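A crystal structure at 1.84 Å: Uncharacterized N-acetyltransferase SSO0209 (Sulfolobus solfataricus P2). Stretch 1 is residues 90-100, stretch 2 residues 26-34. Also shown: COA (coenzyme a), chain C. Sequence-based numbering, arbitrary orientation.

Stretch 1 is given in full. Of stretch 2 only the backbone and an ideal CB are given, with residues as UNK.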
ATOM      1  N   VAL A  90      -0.358   1.933  -3.108  1.00 12.42           N
ATOM      2  CA  VAL A  90      -0.026   1.522  -4.471  1.00 18.02           C
ATOM      3  C   VAL A  90       0.547   0.115  -4.433  1.00 25.20           C
ATOM      4  O   VAL A  90       0.218  -0.749  -5.258  1.00 21.69           O
ATOM      5  CB  VAL A  90       0.970   2.489  -5.120  1.00 20.15           C
ATOM      6  CG1 VAL A  90       1.361   2.004  -6.522  1.00 22.23           C
ATOM      7  CG2 VAL A  90       0.382   3.886  -5.164  1.00 19.14           C
ATOM      8  N   SER A  91       1.363  -0.137  -3.418  1.00 16.76           N
ATOM      9  CA  SER A  91       2.071  -1.393  -3.341  1.00 17.80           C
ATOM     10  C   SER A  91       2.485  -1.655  -1.897  1.00 23.23           C
ATOM     11  O   SER A  91       2.948  -0.750  -1.209  1.00 19.09           O
ATOM     12  CB  SER A  91       3.292  -1.352  -4.283  1.00 20.89           C
ATOM     13  OG  SER A  91       3.935  -2.606  -4.374  1.00 24.65           O
ATOM     14  N   ILE A  92       2.294  -2.889  -1.440  1.00 19.69           N
ATOM     15  CA  ILE A  92       2.821  -3.314  -0.149  1.00 18.41           C
ATOM     16  C   ILE A  92       3.304  -4.761  -0.270  1.00 19.47           C
ATOM     17  O   ILE A  92       2.639  -5.614  -0.863  1.00 23.60           O
ATOM     18  CB  ILE A  92       1.767  -3.154   0.980  1.00 21.54           C
ATOM     19  CG1 ILE A  92       2.366  -3.497   2.346  1.00 20.88           C
ATOM     20  CG2 ILE A  92       0.517  -4.000   0.717  1.00 25.68           C
ATOM     21  CD1 ILE A  92       1.386  -3.276   3.490  1.00 18.88           C
ATOM     22  N   ALA A  93       4.488  -5.028   0.247  1.00 17.41           N
ATOM     23  CA  ALA A  93       5.026  -6.373   0.178  1.00 21.65           C
ATOM     24  C   ALA A  93       5.989  -6.626   1.329  1.00 25.95           C
ATOM     25  O   ALA A  93       6.616  -5.700   1.838  1.00 20.72           O
ATOM     26  CB  ALA A  93       5.723  -6.594  -1.157  1.00 21.91           C
ATOM     27  N   VAL A  94       6.093  -7.888   1.733  1.00 23.49           N
ATOM     28  CA  VAL A  94       7.004  -8.305   2.789  1.00 19.30           C
ATOM     29  C   VAL A  94       7.702  -9.586   2.340  1.00 21.70           C
ATOM     30  O   VAL A  94       7.037 -10.488   1.833  1.00 26.83           O
ATOM     31  CB  VAL A  94       6.245  -8.550   4.120  1.00 23.22           C
ATOM     32  CG1 VAL A  94       7.183  -9.061   5.208  1.00 22.78           C
ATOM     33  CG2 VAL A  94       5.512  -7.283   4.576  1.00 24.10           C
ATOM     34  N   LEU A  95       9.023  -9.660   2.496  1.00 24.36           N
ATOM     35  CA  LEU A  95       9.764 -10.876   2.126  1.00 29.07           C
ATOM     36  C   LEU A  95       9.168 -12.087   2.860  1.00 28.57           C
ATOM     37  O   LEU A  95       8.828 -11.990   4.041  1.00 30.79           O
ATOM     38  CB  LEU A  95      11.258 -10.737   2.447  1.00 28.70           C
ATOM     39  CG  LEU A  95      12.097  -9.833   1.536  1.00 29.41           C
ATOM     40  CD1 LEU A  95      13.528  -9.719   2.016  1.00 31.52           C
ATOM     41  CD2 LEU A  95      12.056 -10.331   0.097  1.00 33.17           C
ATOM     42  N   GLU A  96       9.037 -13.209   2.150  1.00 37.47           N
ATOM     43  CA  GLU A  96       8.383 -14.414   2.674  1.00 36.38           C
ATOM     44  C   GLU A  96       8.909 -14.850   4.037  1.00 34.30           C
ATOM     45  O   GLU A  96       8.132 -15.231   4.910  1.00 36.28           O
ATOM     46  CB  GLU A  96       8.531 -15.578   1.686  1.00 38.74           C
ATOM     47  CG  GLU A  96       7.730 -16.835   2.065  1.00 47.43           C
ATOM     48  CD  GLU A  96       8.460 -17.747   3.047  1.00 49.69           C
ATOM     49  OE1 GLU A  96       9.710 -17.757   3.044  1.00 51.76           O
ATOM     50  OE2 GLU A  96       7.784 -18.449   3.830  1.00 54.16           O
ATOM     51  N   GLU A  97      10.224 -14.798   4.212  1.00 37.34           N
ATOM     52  CA  GLU A  97      10.855 -15.272   5.441  1.00 38.03           C
ATOM     53  C   GLU A  97      10.410 -14.469   6.662  1.00 40.17           C
ATOM     54  O   GLU A  97      10.465 -14.953   7.791  1.00 38.14           O
ATOM     55  CB  GLU A  97      12.379 -15.227   5.304  1.00 43.48           C
ATOM     56  CG  GLU A  97      12.943 -16.186   4.257  1.00 48.53           C
ATOM     57  CD  GLU A  97      12.922 -15.627   2.833  1.00 53.30           C
ATOM     58  OE1 GLU A  97      12.437 -14.493   2.623  1.00 44.03           O
ATOM     59  OE2 GLU A  97      13.394 -16.334   1.916  1.00 63.86           O
ATOM     60  N   TYR A  98       9.944 -13.247   6.430  1.00 37.08           N
ATOM     61  CA  TYR A  98       9.605 -12.352   7.524  1.00 33.50           C
ATOM     62  C   TYR A  98       8.109 -12.103   7.676  1.00 31.32           C
ATOM     63  O   TYR A  98       7.699 -11.163   8.358  1.00 31.43           O
ATOM     64  CB  TYR A  98      10.344 -11.027   7.342  1.00 33.03           C
ATOM     65  CG  TYR A  98      11.842 -11.183   7.484  1.00 34.52           C
ATOM     66  CD1 TYR A  98      12.431 -11.212   8.742  1.00 37.54           C
ATOM     67  CD2 TYR A  98      12.662 -11.330   6.369  1.00 36.74           C
ATOM     68  CE1 TYR A  98      13.795 -11.369   8.892  1.00 35.74           C
ATOM     69  CE2 TYR A  98      14.039 -11.488   6.511  1.00 38.43           C
ATOM     70  CZ  TYR A  98      14.594 -11.501   7.780  1.00 40.73           C
ATOM     71  OH  TYR A  98      15.955 -11.651   7.958  1.00 45.90           O
ATOM     72  N   ARG A  99       7.292 -12.970   7.091  1.00 27.67           N
ATOM     73  CA  ARG A  99       5.839 -12.815   7.174  1.00 27.96           C
ATOM     74  C   ARG A  99       5.257 -13.372   8.479  1.00 30.67           C
ATOM     75  O   ARG A  99       5.922 -14.119   9.198  1.00 29.08           O
ATOM     76  CB  ARG A  99       5.168 -13.484   5.970  1.00 29.27           C
ATOM     77  CG  ARG A  99       5.485 -12.759   4.663  1.00 29.47           C
ATOM     78  CD  ARG A  99       4.908 -13.431   3.426  1.00 30.84           C
ATOM     79  NE  ARG A  99       5.469 -12.804   2.228  1.00 29.15           N
ATOM     80  CZ  ARG A  99       5.435 -13.330   1.009  1.00 33.88           C
ATOM     81  NH1 ARG A  99       4.851 -14.505   0.804  1.00 35.85           N
ATOM     82  NH2 ARG A  99       5.995 -12.681  -0.005  1.00 31.80           N
ATOM     83  N   ARG A 100       4.020 -12.979   8.773  1.00 27.79           N
ATOM     84  CA  ARG A 100       3.301 -13.367   9.995  1.00 32.62           C
ATOM     85  C   ARG A 100       3.997 -12.855  11.255  1.00 32.06           C
ATOM     86  O   ARG A 100       3.922 -13.482  12.318  1.00 31.32           O
ATOM     87  CB  ARG A 100       3.122 -14.889  10.086  1.00 29.67           C
ATOM     88  CG  ARG A 100       2.464 -15.511   8.878  1.00 35.77           C
ATOM     89  CD  ARG A 100       1.169 -14.804   8.497  1.00 36.91           C
ATOM     90  NE  ARG A 100       0.034 -15.129   9.365  1.00 42.81           N
ATOM     91  CZ  ARG A 100      -0.735 -16.206   9.220  1.00 45.31           C
ATOM     92  NH1 ARG A 100      -0.483 -17.082   8.253  1.00 39.95           N
ATOM     93  NH2 ARG A 100      -1.752 -16.415  10.048  1.00 42.89           N
ATOM     94  N   UNK A  26      12.828  -2.573  -4.965  1.00 19.42           N
ATOM     95  CA  UNK A  26      12.555  -3.139  -6.274  1.00 22.24           C
ATOM     96  C   UNK A  26      12.763  -4.647  -6.251  1.00 23.12           C
ATOM     97  O   UNK A  26      11.946  -5.390  -6.781  1.00 26.56           O
ATOM     98  CB  UNK A  26      13.444  -2.491  -7.337  1.00 22.24           C
ATOM     99  N   UNK A  27      13.845  -5.088  -5.619  1.00 22.80           N
ATOM    100  CA  UNK A  27      14.117  -6.510  -5.475  1.00 28.44           C
ATOM    101  C   UNK A  27      12.953  -7.241  -4.823  1.00 27.97           C
ATOM    102  O   UNK A  27      12.512  -8.284  -5.306  1.00 28.92           O
ATOM    103  CB  UNK A  27      15.392  -6.724  -4.657  1.00 28.44           C
ATOM    104  N   UNK A  28      12.463  -6.690  -3.717  1.00 24.92           N
ATOM    105  CA  UNK A  28      11.316  -7.259  -3.013  1.00 21.12           C
ATOM    106  C   UNK A  28      10.090  -7.311  -3.919  1.00 26.19           C
ATOM    107  O   UNK A  28       9.377  -8.313  -3.997  1.00 26.81           O
ATOM    108  CB  UNK A  28      11.006  -6.447  -1.754  1.00 21.12           C
ATOM    109  N   UNK A  29       9.853  -6.212  -4.618  1.00 21.73           N
ATOM    110  CA  UNK A  29       8.722  -6.114  -5.516  1.00 23.88           C
ATOM    111  C   UNK A  29       8.813  -7.181  -6.616  1.00 29.05           C
ATOM    112  O   UNK A  29       7.834  -7.873  -6.909  1.00 26.23           O
ATOM    113  CB  UNK A  29       8.652  -4.713  -6.127  1.00 23.88           C
ATOM    114  N   UNK A  30      10.004  -7.324  -7.194  1.00 30.17           N
ATOM    115  CA  UNK A  30      10.225  -8.300  -8.257  1.00 36.34           C
ATOM    116  C   UNK A  30       9.966  -9.722  -7.768  1.00 34.76           C
ATOM    117  O   UNK A  30       9.417 -10.542  -8.500  1.00 38.56           O
ATOM    118  CB  UNK A  30      11.652  -8.183  -8.796  1.00 36.34           C
ATOM    119  N   UNK A  31      10.323 -10.000  -6.517  1.00 32.57           N
ATOM    120  CA  UNK A  31      10.167 -11.338  -5.953  1.00 36.76           C
ATOM    121  C   UNK A  31       8.756 -11.667  -5.458  1.00 40.20           C
ATOM    122  O   UNK A  31       8.387 -12.840  -5.368  1.00 43.19           O
ATOM    123  CB  UNK A  31      11.150 -11.507  -4.793  1.00 36.76           C
ATOM    124  N   UNK A  32       7.967 -10.650  -5.128  1.00 32.20           N
ATOM    125  CA  UNK A  32       6.725 -10.902  -4.405  1.00 31.75           C
ATOM    126  C   UNK A  32       5.474 -10.477  -5.148  1.00 32.09           C
ATOM    127  O   UNK A  32       4.377 -10.868  -4.771  1.00 32.82           O
ATOM    128  CB  UNK A  32       6.767 -10.185  -3.054  1.00 31.75           C
ATOM    129  N   UNK A  33       5.629  -9.678  -6.200  1.00 32.21           N
ATOM    130  CA  UNK A  33       4.476  -9.097  -6.873  1.00 29.97           C
ATOM    131  C   UNK A  33       4.600  -9.179  -8.403  1.00 37.55           C
ATOM    132  O   UNK A  33       5.702  -9.290  -8.937  1.00 36.33           O
ATOM    133  CB  UNK A  33       4.303  -7.640  -6.439  1.00 29.97           C
ATOM    134  N   UNK A  34       3.459  -9.137  -9.109  1.00 48.11           N
ATOM    135  CA  UNK A  34       3.456  -9.149 -10.575  1.00 44.68           C
ATOM    136  C   UNK A  34       3.546  -7.756 -11.208  1.00 48.46           C
ATOM    137  O   UNK A  34       3.947  -7.642 -12.366  1.00 43.98           O
ATOM    138  CB  UNK A  34       2.187  -9.844 -11.073  1.00 44.68           C
TER
HETATM  139  N1A COA C 400      -3.269 -16.472   5.790  1.00 42.62           N
HETATM  140  C2A COA C 400      -4.264 -16.025   6.584  1.00 47.28           C
HETATM  141  N3A COA C 400      -4.189 -14.827   7.167  1.00 46.38           N
HETATM  142  C4A COA C 400      -3.097 -14.025   6.974  1.00 41.82           C
HETATM  143  C5A COA C 400      -2.055 -14.456   6.166  1.00 38.55           C
HETATM  144  C6A COA C 400      -2.162 -15.720   5.565  1.00 42.09           C
HETATM  145  N6A COA C 400      -1.092 -16.213   4.705  1.00 39.79           N
HETATM  146  N7A COA C 400      -1.097 -13.449   6.152  1.00 38.31           N
HETATM  147  C8A COA C 400      -1.549 -12.434   6.940  1.00 37.36           C
HETATM  148  N9A COA C 400      -2.759 -12.763   7.435  1.00 36.93           N
HETATM  149  C1B COA C 400      -3.589 -11.961   8.349  1.00 43.06           C
HETATM  150  C2B COA C 400      -3.609 -12.584   9.689  1.00 44.21           C
HETATM  151  O2B COA C 400      -4.790 -12.291  10.347  1.00 44.25           O
HETATM  152  C3B COA C 400      -2.528 -11.909  10.368  1.00 40.72           C
HETATM  153  O3B COA C 400      -2.682 -12.063  11.723  1.00 46.55           O
HETATM  154  P3B COA C 400      -1.897 -13.201  12.463  1.00 57.95           P
HETATM  155  O7A COA C 400      -1.882 -12.935  13.968  1.00 57.29           O
HETATM  156  O8A COA C 400      -0.503 -13.229  11.972  1.00 43.01           O
HETATM  157  O9A COA C 400      -2.548 -14.522  12.188  1.00 50.17           O
HETATM  158  C4B COA C 400      -2.740 -10.519   9.928  1.00 38.69           C
HETATM  159  O4B COA C 400      -3.063 -10.640   8.565  1.00 36.14           O
HETATM  160  C5B COA C 400      -1.519  -9.707  10.044  1.00 36.19           C
HETATM  161  O5B COA C 400      -0.539 -10.056   9.108  1.00 30.71           O
HETATM  162  P1A COA C 400       0.915  -9.444   9.032  1.00 27.49           P
HETATM  163  O1A COA C 400       1.908 -10.305   9.765  1.00 26.39           O
HETATM  164  O2A COA C 400       0.893  -8.056   9.526  1.00 23.34           O
HETATM  165  O3A COA C 400       1.221  -9.531   7.467  1.00 26.02           O
HETATM  166  P2A COA C 400       2.606  -9.891   6.804  1.00 28.07           P
HETATM  167  O4A COA C 400       2.891 -11.383   6.852  1.00 30.16           O
HETATM  168  O5A COA C 400       3.708  -9.087   7.418  1.00 24.42           O
HETATM  169  O6A COA C 400       2.494  -9.465   5.257  1.00 24.89           O
HETATM  170  CBP COA C 400       1.417  -9.539   3.067  1.00 22.34           C
HETATM  171  CCP COA C 400       1.282  -9.624   4.618  1.00 27.64           C
HETATM  172  CDP COA C 400       0.076  -9.807   2.439  1.00 26.28           C
HETATM  173  CEP COA C 400       1.892  -8.127   2.730  1.00 25.61           C
HETATM  174  CAP COA C 400       2.446 -10.581   2.691  1.00 29.45           C
HETATM  175  OAP COA C 400       1.938 -11.916   2.741  1.00 29.36           O
HETATM  176  C9P COA C 400       3.041 -10.414   1.305  1.00 26.20           C
HETATM  177  O9P COA C 400       4.013  -9.637   1.113  1.00 27.72           O
HETATM  178  N8P COA C 400       2.542 -11.156   0.167  1.00 28.73           N
HETATM  179  C7P COA C 400       3.087 -11.025  -1.181  1.00 30.22           C
HETATM  180  C6P COA C 400       2.925  -9.596  -1.774  1.00 34.65           C
HETATM  181  C5P COA C 400       1.485  -9.094  -1.706  1.00 31.66           C
HETATM  182  O5P COA C 400       0.565  -9.859  -2.096  1.00 31.23           O
HETATM  183  N4P COA C 400       1.192  -7.762  -1.173  1.00 30.42           N
HETATM  184  C3P COA C 400      -0.176  -7.290  -1.095  1.00 30.71           C
HETATM  185  C2P COA C 400      -0.913  -7.009  -2.399  1.00 40.76           C
HETATM  186  S1P COA C 400      -2.393  -6.051  -2.333  1.00 52.53           S

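Stretch 2 is helical from 26 to 32, and its axis passes the strand 90-94 at 8.4 Å, nearly at right angles (85°). In the backbone register, the CA of 32 lies 6.7 Å from Ala93 CA and the CA of 28 lies 6.5 Å from Leu95 CA.

Position 26 has no atom of stretch 1 within 5.5 Å of its ideal CB, so this contact constrains it little; it is Ile26, which touches nothing here.

Position 27 also has an empty CB neighbourhood, and its CA-to-CB bond points sideways. A short side chain would stay clear of stretch 1, whereas a long one could reach the end of Leu95. The residue is Lys27, whose NZ comes 4.3 Å from Leu95 CD1.

Position 28 points toward the strand, its ideal CB 4.4 Å from Leu95 CD2 and 5.3 Å from Ala93 CB. Both neighbours are carbon, so an aliphatic residue is expected: valine, leucine, isoleucine or methionine. It is Ile28 (chi1 m, chi2 t). CG1 lies 3.9 Å from Leu95 CD2; CG2 lies 4.0 Å from Ala93 CB and is also 4.3 Å from Leu95 CD2, so the side chain spans both neighbours.

Position 29 points sideways, with the ideal CB 5.5 Å from Ser91 OG. A small or medium polar residue would suit the nearby hydroxyl, but an apolar one is not excluded. Asn29 brings ND2 to 3.9 Å from Ser91 OG, too far for a hydrogen bond; its OD1 accepts one from the NH1 of the residue at 30 (3.0 Å).

Position 30 is out of reach of stretch 1, which leaves the choice open. Arg30 makes the bond just described.

Position 31 points toward stretch 1, but only Leu95 CD2, at 5.1 Å, is near its ideal CB. A medium or large apolar side chain could extend this patch. Leu31 does so lightly, CD1 lying 4.4 Å from Leu95 CD2.

Position 32 is the most closely surrounded: its ideal CB is 4.0 Å from Arg99 NH2, 4.2 Å from Ala93 CB and 4.9 Å from Val94 O. Such proximity favours a compact residue, such as serine, threonine, alanine or valine. It is Thr32 with chi1 p. OG1 donates to Ile28 O (2.7 Å), one turn back, and packs 3.2 Å from Ala93 CB. CG2 sits at the edge of the Arg99 guanidinium, 3.5 Å from NH2, and 4.1 Å from Val94 O. That oxygen already accepts from Arg99 NE (2.8 Å) and NH2 (3.0 Å), so a methyl here leaves the arrangement intact.

Position 33 leaves helical angles (phi/psi -136/157) yet points toward the strand, its ideal CB 5.5 Å from Ser91 OG. That gap admits a longer apolar chain, leucine or methionine. Leu33 fills it: CD1 lies 3.4 Å from Ser91 OG, 3.9 Å from Ala93 CB and 4.0 Å from Ile92 O, while CD2 approaches coenzyme A at C5P (3.5 Å).

Position 34 is out of reach; its phi of -89° is compatible with proline among others, and Pro34 is found.

No hydrogen bond crosses between the stretches.

Stretch 2, residues 26-34: IKINRLTLP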
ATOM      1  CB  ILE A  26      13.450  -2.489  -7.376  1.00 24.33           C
ATOM      2  CG1 ILE A  26      13.073  -1.017  -7.555  1.00 27.71           C
ATOM      3  CG2 ILE A  26      13.321  -3.242  -8.694  1.00 26.34           C
ATOM      4  CD1 ILE A  26      13.896  -0.299  -8.637  1.00 25.77           C
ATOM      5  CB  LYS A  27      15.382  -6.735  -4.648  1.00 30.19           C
ATOM      6  CG  LYS A  27      15.571  -8.184  -4.197  1.00 32.46           C
ATOM      7  CD  LYS A  27      16.490  -8.289  -2.981  1.00 43.92           C
ATOM      8  CE  LYS A  27      15.832  -9.097  -1.864  1.00 37.82           C
ATOM      9  NZ  LYS A  27      16.786  -9.405  -0.756  1.00 50.34           N
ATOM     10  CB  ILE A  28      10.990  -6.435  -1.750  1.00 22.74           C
ATOM     11  CG1 ILE A  28      12.140  -6.547  -0.745  1.00 24.96           C
ATOM     12  CG2 ILE A  28       9.683  -6.910  -1.125  1.00 21.99           C
ATOM     13  CD1 ILE A  28      12.036  -5.580   0.424  1.00 24.90           C
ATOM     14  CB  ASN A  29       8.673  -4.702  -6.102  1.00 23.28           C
ATOM     15  CG  ASN A  29       7.639  -4.547  -7.187  1.00 26.99           C
ATOM     16  OD1 ASN A  29       7.973  -4.509  -8.368  1.00 34.32           O
ATOM     17  ND2 ASN A  29       6.377  -4.417  -6.796  1.00 24.06           N
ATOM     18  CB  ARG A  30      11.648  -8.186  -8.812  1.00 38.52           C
ATOM     19  CG  ARG A  30      11.975  -6.840  -9.463  1.00 43.33           C
ATOM     20  CD  ARG A  30      10.971  -6.435 -10.540  1.00 45.79           C
ATOM     21  NE  ARG A  30      11.453  -5.301 -11.339  1.00 45.33           N
ATOM     22  CZ  ARG A  30      10.966  -4.062 -11.274  1.00 46.05           C
ATOM     23  NH1 ARG A  30       9.965  -3.765 -10.443  1.00 39.81           N
ATOM     24  NH2 ARG A  30      11.486  -3.112 -12.046  1.00 43.73           N
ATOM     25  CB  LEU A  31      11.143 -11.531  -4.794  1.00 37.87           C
ATOM     26  CG  LEU A  31      12.620 -11.702  -5.149  1.00 44.64           C
ATOM     27  CD1 LEU A  31      13.478 -11.644  -3.895  1.00 40.84           C
ATOM     28  CD2 LEU A  31      12.829 -13.013  -5.876  1.00 44.00           C
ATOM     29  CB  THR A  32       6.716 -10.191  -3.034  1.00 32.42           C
ATOM     30  OG1 THR A  32       6.811  -8.780  -3.234  1.00 33.61           O
ATOM     31  CG2 THR A  32       7.872 -10.651  -2.182  1.00 32.97           C
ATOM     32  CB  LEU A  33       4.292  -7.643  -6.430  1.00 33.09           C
ATOM     33  CG  LEU A  33       3.823  -7.439  -4.987  1.00 31.36           C
ATOM     34  CD1 LEU A  33       3.984  -5.995  -4.559  1.00 28.78           C
ATOM     35  CD2 LEU A  33       2.369  -7.872  -4.843  1.00 36.10           C
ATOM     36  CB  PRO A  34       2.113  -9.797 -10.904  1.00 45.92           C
ATOM     37  CG  PRO A  34       1.233  -9.340  -9.811  1.00 50.32           C
ATOM     38  CD  PRO A  34       2.100  -9.308  -8.566  1.00 48.26           C
TER
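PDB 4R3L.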